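Local coordinates for putative lipoprotein (Clostridium difficile, PDB 4EXR) that is of unknown function but is a predicted lipoprotein built from two PepSY (peptidase propeptide and YPEB) domains and seen as a dimer, at residues A[23-28]-A[60-65]; A[118-123]-A[129-134]. All blocks are in the same frame, centred on the assembly; numbering follows the deposited sequence.

Contact 1: A[23-28]-A[60-65]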
loop_
_atom_site.group_PDB
_atom_site.type_symbol
_atom_site.label_atom_id
_atom_site.label_comp_id
_atom_site.label_asym_id
_atom_site.label_seq_id
_atom_site.Cartn_x
_atom_site.Cartn_y
_atom_site.Cartn_z
ATOM N N GLU A 23 -20.778 0.846 17.022
ATOM C CA GLU A 23 -19.793 -0.134 16.588
ATOM C C GLU A 23 -20.385 -1.526 16.348
ATOM O O GLU A 23 -19.680 -2.437 15.921
ATOM C CB GLU A 23 -18.671 -0.213 17.622
ATOM C CG GLU A 23 -18.537 1.058 18.452
ATOM C CD GLU A 23 -17.387 1.007 19.438
ATOM O OE1 GLU A 23 -16.596 0.041 19.390
ATOM O OE2 GLU A 23 -17.274 1.938 20.262
ATOM N N ASN A 24 -21.675 -1.692 16.617
ATOM C CA ASN A 24 -22.325 -2.979 16.393
ATOM C C ASN A 24 -22.654 -3.163 14.916
ATOM O O ASN A 24 -23.521 -2.474 14.382
ATOM C CB ASN A 24 -23.599 -3.093 17.240
ATOM C CG ASN A 24 -24.063 -4.530 17.423
ATOM O OD1 ASN A 24 -23.650 -5.436 16.696
ATOM N ND2 ASN A 24 -24.921 -4.745 18.405
ATOM N N LEU A 25 -21.959 -4.086 14.253
ATOM C CA LEU A 25 -22.219 -4.352 12.843
ATOM C C LEU A 25 -23.630 -4.878 12.629
ATOM O O LEU A 25 -24.203 -4.717 11.554
ATOM C CB LEU A 25 -21.209 -5.353 12.267
ATOM C CG LEU A 25 -19.757 -4.929 12.072
ATOM C CD1 LEU A 25 -19.033 -5.956 11.199
ATOM C CD2 LEU A 25 -19.677 -3.540 11.464
HETATM N N MSE A 26 -24.182 -5.513 13.658
HETATM C CA MSE A 26 -25.529 -6.067 13.583
HETATM C C MSE A 26 -26.613 -4.990 13.562
HETATM O O MSE A 26 -27.738 -5.241 13.124
HETATM C CB MSE A 26 -25.770 -7.034 14.743
HETATM C CG MSE A 26 -25.240 -8.426 14.476
HETATM SE SE MSE A 26 -26.353 -9.334 13.150
HETATM C CE MSE A 26 -27.716 -10.038 14.367
ATOM N N GLU A 27 -26.275 -3.793 14.033
ATOM C CA GLU A 27 -27.245 -2.705 14.069
ATOM C C GLU A 27 -26.976 -1.687 12.965
ATOM O O GLU A 27 -27.473 -0.561 13.014
ATOM C CB GLU A 27 -27.254 -2.040 15.452
ATOM C CG GLU A 27 -27.732 -2.975 16.561
ATOM C CD GLU A 27 -27.559 -2.393 17.956
ATOM O OE1 GLU A 27 -26.818 -1.399 18.105
ATOM O OE2 GLU A 27 -28.167 -2.937 18.905
ATOM N N GLN A 28 -26.180 -2.083 11.975
ATOM C CA GLN A 28 -25.884 -1.206 10.846
ATOM C C GLN A 28 -26.585 -1.700 9.589
ATOM O O GLN A 28 -26.844 -2.895 9.441
ATOM C CB GLN A 28 -24.370 -1.139 10.587
ATOM C CG GLN A 28 -23.573 -0.462 11.689
ATOM C CD GLN A 28 -23.836 1.027 11.780
ATOM O OE1 GLN A 28 -24.058 1.701 10.768
ATOM N NE2 GLN A 28 -23.809 1.553 12.998
ATOM N N ASN A 60 -14.913 6.793 11.298
ATOM C CA ASN A 60 -16.317 7.055 11.004
ATOM C C ASN A 60 -16.803 6.457 9.685
ATOM O O ASN A 60 -17.800 6.915 9.117
ATOM C CB ASN A 60 -16.603 8.559 11.056
ATOM C CG ASN A 60 -16.644 9.093 12.477
ATOM O OD1 ASN A 60 -17.016 8.378 13.410
ATOM N ND2 ASN A 60 -16.263 10.355 12.648
ATOM N N LYS A 61 -16.100 5.426 9.214
ATOM C CA LYS A 61 -16.478 4.707 8.005
ATOM C C LYS A 61 -16.544 3.206 8.285
ATOM O O LYS A 61 -15.847 2.700 9.159
ATOM C CB LYS A 61 -15.432 4.923 6.907
ATOM C CG LYS A 61 -15.368 6.306 6.289
ATOM C CD LYS A 61 -14.115 6.410 5.418
ATOM C CE LYS A 61 -14.141 7.626 4.494
ATOM N NZ LYS A 61 -14.876 7.341 3.225
ATOM N N PHE A 62 -17.379 2.494 7.539
ATOM C CA PHE A 62 -17.272 1.044 7.504
ATOM C C PHE A 62 -16.650 0.690 6.174
ATOM O O PHE A 62 -16.986 1.267 5.131
ATOM C CB PHE A 62 -18.622 0.370 7.718
ATOM C CG PHE A 62 -19.211 0.653 9.069
ATOM C CD1 PHE A 62 -19.981 1.788 9.280
ATOM C CD2 PHE A 62 -18.947 -0.184 10.144
ATOM C CE1 PHE A 62 -20.508 2.066 10.531
ATOM C CE2 PHE A 62 -19.479 0.093 11.407
ATOM C CZ PHE A 62 -20.250 1.216 11.594
ATOM N N VAL A 63 -15.716 -0.248 6.219
ATOM C CA VAL A 63 -14.828 -0.468 5.095
ATOM C C VAL A 63 -14.690 -1.958 4.806
ATOM O O VAL A 63 -14.373 -2.739 5.701
ATOM C CB VAL A 63 -13.424 0.142 5.396
ATOM C CG1 VAL A 63 -12.433 -0.151 4.275
ATOM C CG2 VAL A 63 -13.537 1.658 5.642
ATOM N N TYR A 64 -14.953 -2.335 3.557
ATOM C CA TYR A 64 -14.624 -3.661 3.053
ATOM C C TYR A 64 -13.174 -3.671 2.638
ATOM O O TYR A 64 -12.716 -2.751 1.956
ATOM C CB TYR A 64 -15.445 -3.989 1.802
ATOM C CG TYR A 64 -16.916 -4.240 2.036
ATOM C CD1 TYR A 64 -17.357 -5.405 2.671
ATOM C CD2 TYR A 64 -17.870 -3.334 1.577
ATOM C CE1 TYR A 64 -18.719 -5.633 2.872
ATOM C CE2 TYR A 64 -19.224 -3.556 1.767
ATOM C CZ TYR A 64 -19.645 -4.696 2.410
ATOM O OH TYR A 64 -20.998 -4.895 2.585
ATOM N N THR A 65 -12.447 -4.712 3.038
ATOM C CA THR A 65 -11.105 -4.923 2.502
ATOM C C THR A 65 -11.177 -6.213 1.707
ATOM O O THR A 65 -11.613 -7.226 2.237
ATOM C CB THR A 65 -10.053 -5.030 3.628
ATOM O OG1 THR A 65 -10.073 -3.824 4.401
ATOM C CG2 THR A 65 -8.624 -5.257 3.060
#
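Phe62 reaches from its strand to two side chains of the turn 23-28, Leu25 and Gln28. CB points toward the turn, and CG stands anti to the carbonyl carbon, beside the backbone N (chi1 -63°); from there the ring extends to Leu25 and Gln28. Along one side of the ring, Phe62 CD2 lies 3.7 Å from Leu25 CD2, and Phe62 CE2 is slightly nearer to that same methyl, at 3.6 Å. Leu25 and Phe62 run past one another in opposite directions, and it is the CD2 branch of the leucine that does the touching. The turn that presents Leu25 is an Asx turn, in which Asn24 OD1 accepts a hydrogen bond from Met26 N at 3.1 Å; a short 3-10 segment, 25-26, follows Asn24. This N-terminal turn precedes helix 34-44 and here meets strand 61-69 of the antiparallel sheet, while Phe30 packs edge-to-face with Phe62. At the far end of the ring, Phe62 CZ meets Gln28 CD at 3.6 Å and Gln28 CG at 3.7 Å. Phe62 CE1 approaches Gln28 OE1 at 3.6 Å. Gln28 crosses Phe62 at about a right angle, bent at chi2 (-69°), and its amide plane is tilted 29° from the ring.

Contact 2: A[118-123]-A[129-134]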
loop_
_atom_site.group_PDB
_atom_site.type_symbol
_atom_site.label_atom_id
_atom_site.label_comp_id
_atom_site.label_asym_id
_atom_site.label_seq_id
_atom_site.Cartn_x
_atom_site.Cartn_y
_atom_site.Cartn_z
ATOM N N GLN A 118 -26.575 -13.670 8.053
ATOM C CA GLN A 118 -26.850 -15.029 8.504
ATOM C C GLN A 118 -25.722 -15.623 9.349
ATOM O O GLN A 118 -25.977 -16.284 10.351
ATOM C CB GLN A 118 -27.182 -15.936 7.312
ATOM C CG GLN A 118 -28.554 -15.640 6.701
ATOM C CD GLN A 118 -28.749 -16.294 5.341
ATOM O OE1 GLN A 118 -27.793 -16.507 4.597
ATOM N NE2 GLN A 118 -29.998 -16.607 5.011
ATOM N N ALA A 119 -24.473 -15.393 8.953
ATOM C CA ALA A 119 -23.351 -15.906 9.737
ATOM C C ALA A 119 -23.257 -15.246 11.116
ATOM O O ALA A 119 -22.998 -15.922 12.114
ATOM C CB ALA A 119 -22.031 -15.740 8.972
HETATM N N MSE A 120 -23.449 -13.929 11.161
HETATM C CA MSE A 120 -23.406 -13.186 12.419
HETATM C C MSE A 120 -24.498 -13.639 13.400
HETATM O O MSE A 120 -24.259 -13.747 14.609
HETATM C CB MSE A 120 -23.543 -11.684 12.166
HETATM C CG MSE A 120 -22.347 -11.032 11.475
HETATM SE SE MSE A 120 -22.548 -9.067 11.362
HETATM C CE MSE A 120 -23.447 -8.871 9.645
ATOM N N GLU A 121 -25.693 -13.913 12.882
ATOM C CA GLU A 121 -26.782 -14.434 13.724
ATOM C C GLU A 121 -26.441 -15.796 14.327
ATOM O O GLU A 121 -26.705 -16.044 15.497
ATOM C CB GLU A 121 -28.086 -14.517 12.933
ATOM C CG GLU A 121 -28.693 -13.161 12.606
ATOM C CD GLU A 121 -29.799 -13.251 11.572
ATOM O OE1 GLU A 121 -30.076 -14.369 11.075
ATOM O OE2 GLU A 121 -30.385 -12.195 11.253
ATOM N N ILE A 122 -25.849 -16.676 13.528
ATOM C CA ILE A 122 -25.401 -17.972 14.027
ATOM C C ILE A 122 -24.336 -17.815 15.118
ATOM O O ILE A 122 -24.388 -18.473 16.162
ATOM C CB ILE A 122 -24.860 -18.860 12.878
ATOM C CG1 ILE A 122 -26.025 -19.369 12.023
ATOM C CG2 ILE A 122 -24.052 -20.031 13.435
ATOM C CD1 ILE A 122 -25.608 -20.033 10.725
ATOM N N ALA A 123 -23.373 -16.931 14.877
ATOM C CA ALA A 123 -22.298 -16.697 15.842
ATOM C C ALA A 123 -22.827 -16.113 17.152
ATOM O O ALA A 123 -22.356 -16.456 18.240
ATOM C CB ALA A 123 -21.237 -15.777 15.241
ATOM N N GLY A 129 -23.067 -10.905 22.606
ATOM C CA GLY A 129 -22.167 -9.776 22.674
ATOM C C GLY A 129 -22.408 -8.861 21.502
ATOM O O GLY A 129 -23.496 -8.857 20.929
ATOM N N ILE A 130 -21.381 -8.096 21.145
ATOM C CA ILE A 130 -21.442 -7.142 20.049
ATOM C C ILE A 130 -20.477 -7.550 18.931
ATOM O O ILE A 130 -19.291 -7.772 19.184
ATOM C CB ILE A 130 -21.038 -5.738 20.534
ATOM C CG1 ILE A 130 -21.938 -5.282 21.690
ATOM C CG2 ILE A 130 -21.070 -4.746 19.389
ATOM C CD1 ILE A 130 -23.412 -5.257 21.353
ATOM N N VAL A 131 -20.988 -7.634 17.701
ATOM C CA VAL A 131 -20.169 -7.980 16.540
ATOM C C VAL A 131 -19.387 -6.760 16.065
ATOM O O VAL A 131 -19.975 -5.748 15.697
ATOM C CB VAL A 131 -21.022 -8.519 15.373
ATOM C CG1 VAL A 131 -20.142 -8.812 14.154
ATOM C CG2 VAL A 131 -21.792 -9.778 15.786
ATOM N N LYS A 132 -18.061 -6.866 16.072
ATOM C CA LYS A 132 -17.189 -5.752 15.717
ATOM C C LYS A 132 -16.638 -5.861 14.300
ATOM O O LYS A 132 -16.371 -4.850 13.660
ATOM C CB LYS A 132 -15.998 -5.687 16.676
ATOM C CG LYS A 132 -16.370 -5.464 18.131
ATOM C CD LYS A 132 -16.891 -4.057 18.362
ATOM C CE LYS A 132 -17.218 -3.835 19.832
ATOM N NZ LYS A 132 -17.580 -2.419 20.101
ATOM N N GLU A 133 -16.439 -7.094 13.839
ATOM C CA GLU A 133 -15.845 -7.339 12.531
ATOM C C GLU A 133 -16.275 -8.703 12.027
ATOM O O GLU A 133 -16.632 -9.584 12.810
ATOM C CB GLU A 133 -14.308 -7.284 12.614
ATOM C CG GLU A 133 -13.600 -7.400 11.257
ATOM C CD GLU A 133 -12.179 -7.924 11.358
ATOM O OE1 GLU A 133 -11.467 -7.522 12.299
ATOM O OE2 GLU A 133 -11.779 -8.744 10.499
ATOM N N TRP A 134 -16.263 -8.870 10.705
ATOM C CA TRP A 134 -16.382 -10.204 10.140
ATOM C C TRP A 134 -15.402 -10.326 8.988
ATOM O O TRP A 134 -15.020 -9.331 8.372
ATOM C CB TRP A 134 -17.813 -10.580 9.731
ATOM C CG TRP A 134 -18.438 -9.803 8.603
ATOM C CD1 TRP A 134 -19.410 -8.830 8.712
ATOM C CD2 TRP A 134 -18.176 -9.949 7.198
ATOM N NE1 TRP A 134 -19.750 -8.372 7.464
ATOM C CE2 TRP A 134 -19.012 -9.035 6.523
ATOM C CE3 TRP A 134 -17.315 -10.764 6.447
ATOM C CZ2 TRP A 134 -19.003 -8.907 5.141
ATOM C CZ3 TRP A 134 -17.318 -10.636 5.073
ATOM C CH2 TRP A 134 -18.152 -9.713 4.434
#
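Met120, deposited as selenomethionine, points from its helix toward the strand and meets Val131 and Trp134 at two different inclinations. Against Val131 it crosses at about a right angle: the selenium atom SE lies 3.7 Å from Val131 CG1, and Met120 CG is 4.1 Å from the same methyl. The branch of Val131 that touches is CG1, which lies opposite the backbone N (chi1 178°), while its CB also points toward the helix. The relation to Trp134 is more slanting. Met120 SE and Met120 CE each lie 4.1 Å from Trp134 CD1, the carbon of the five-membered ring next to NE1. Here helix 116-126 packs on the sheet through strand 130-139, the first strand to follow it, within the second PepSY region of the chain. The Met-aromatic contact is oblique: Met120 SE is 5.1 Å from the centroid of the five-membered ring of Trp134, 64° from the ring normal. The extended chi2 of Met120 carries SE out toward the strand, and the bend at chi3 (-90°) sets CE beside Trp134 CD1. On the same buried side, Trp134 also packs against Ile147 of the adjacent strand and Pro116 of the helix, and Val131 touches Leu124 one helical turn beyond Met120.

Overall arrangement
The two contacts follow one another along the chain, contact 1 closing before contact 2 opens, and their centres lie 12 Å apart. Both reach the same eight-stranded antiparallel sheet, in which strand 61-69 is separated from strand 130-139 by strand 49-58 alone. The turn 23-28 joins them directly: a salt bridge links Glu23 OE1 to Lys132 NZ at 2.7 Å, and Leu25 N probably donates a hydrogen bond to Val131 O. Met26 touches Met120, so the turn also meets helix 116-126. The modelled N-terminal turn thus touches strands from both PepSY regions, tying the two halves of one continuous sheet together.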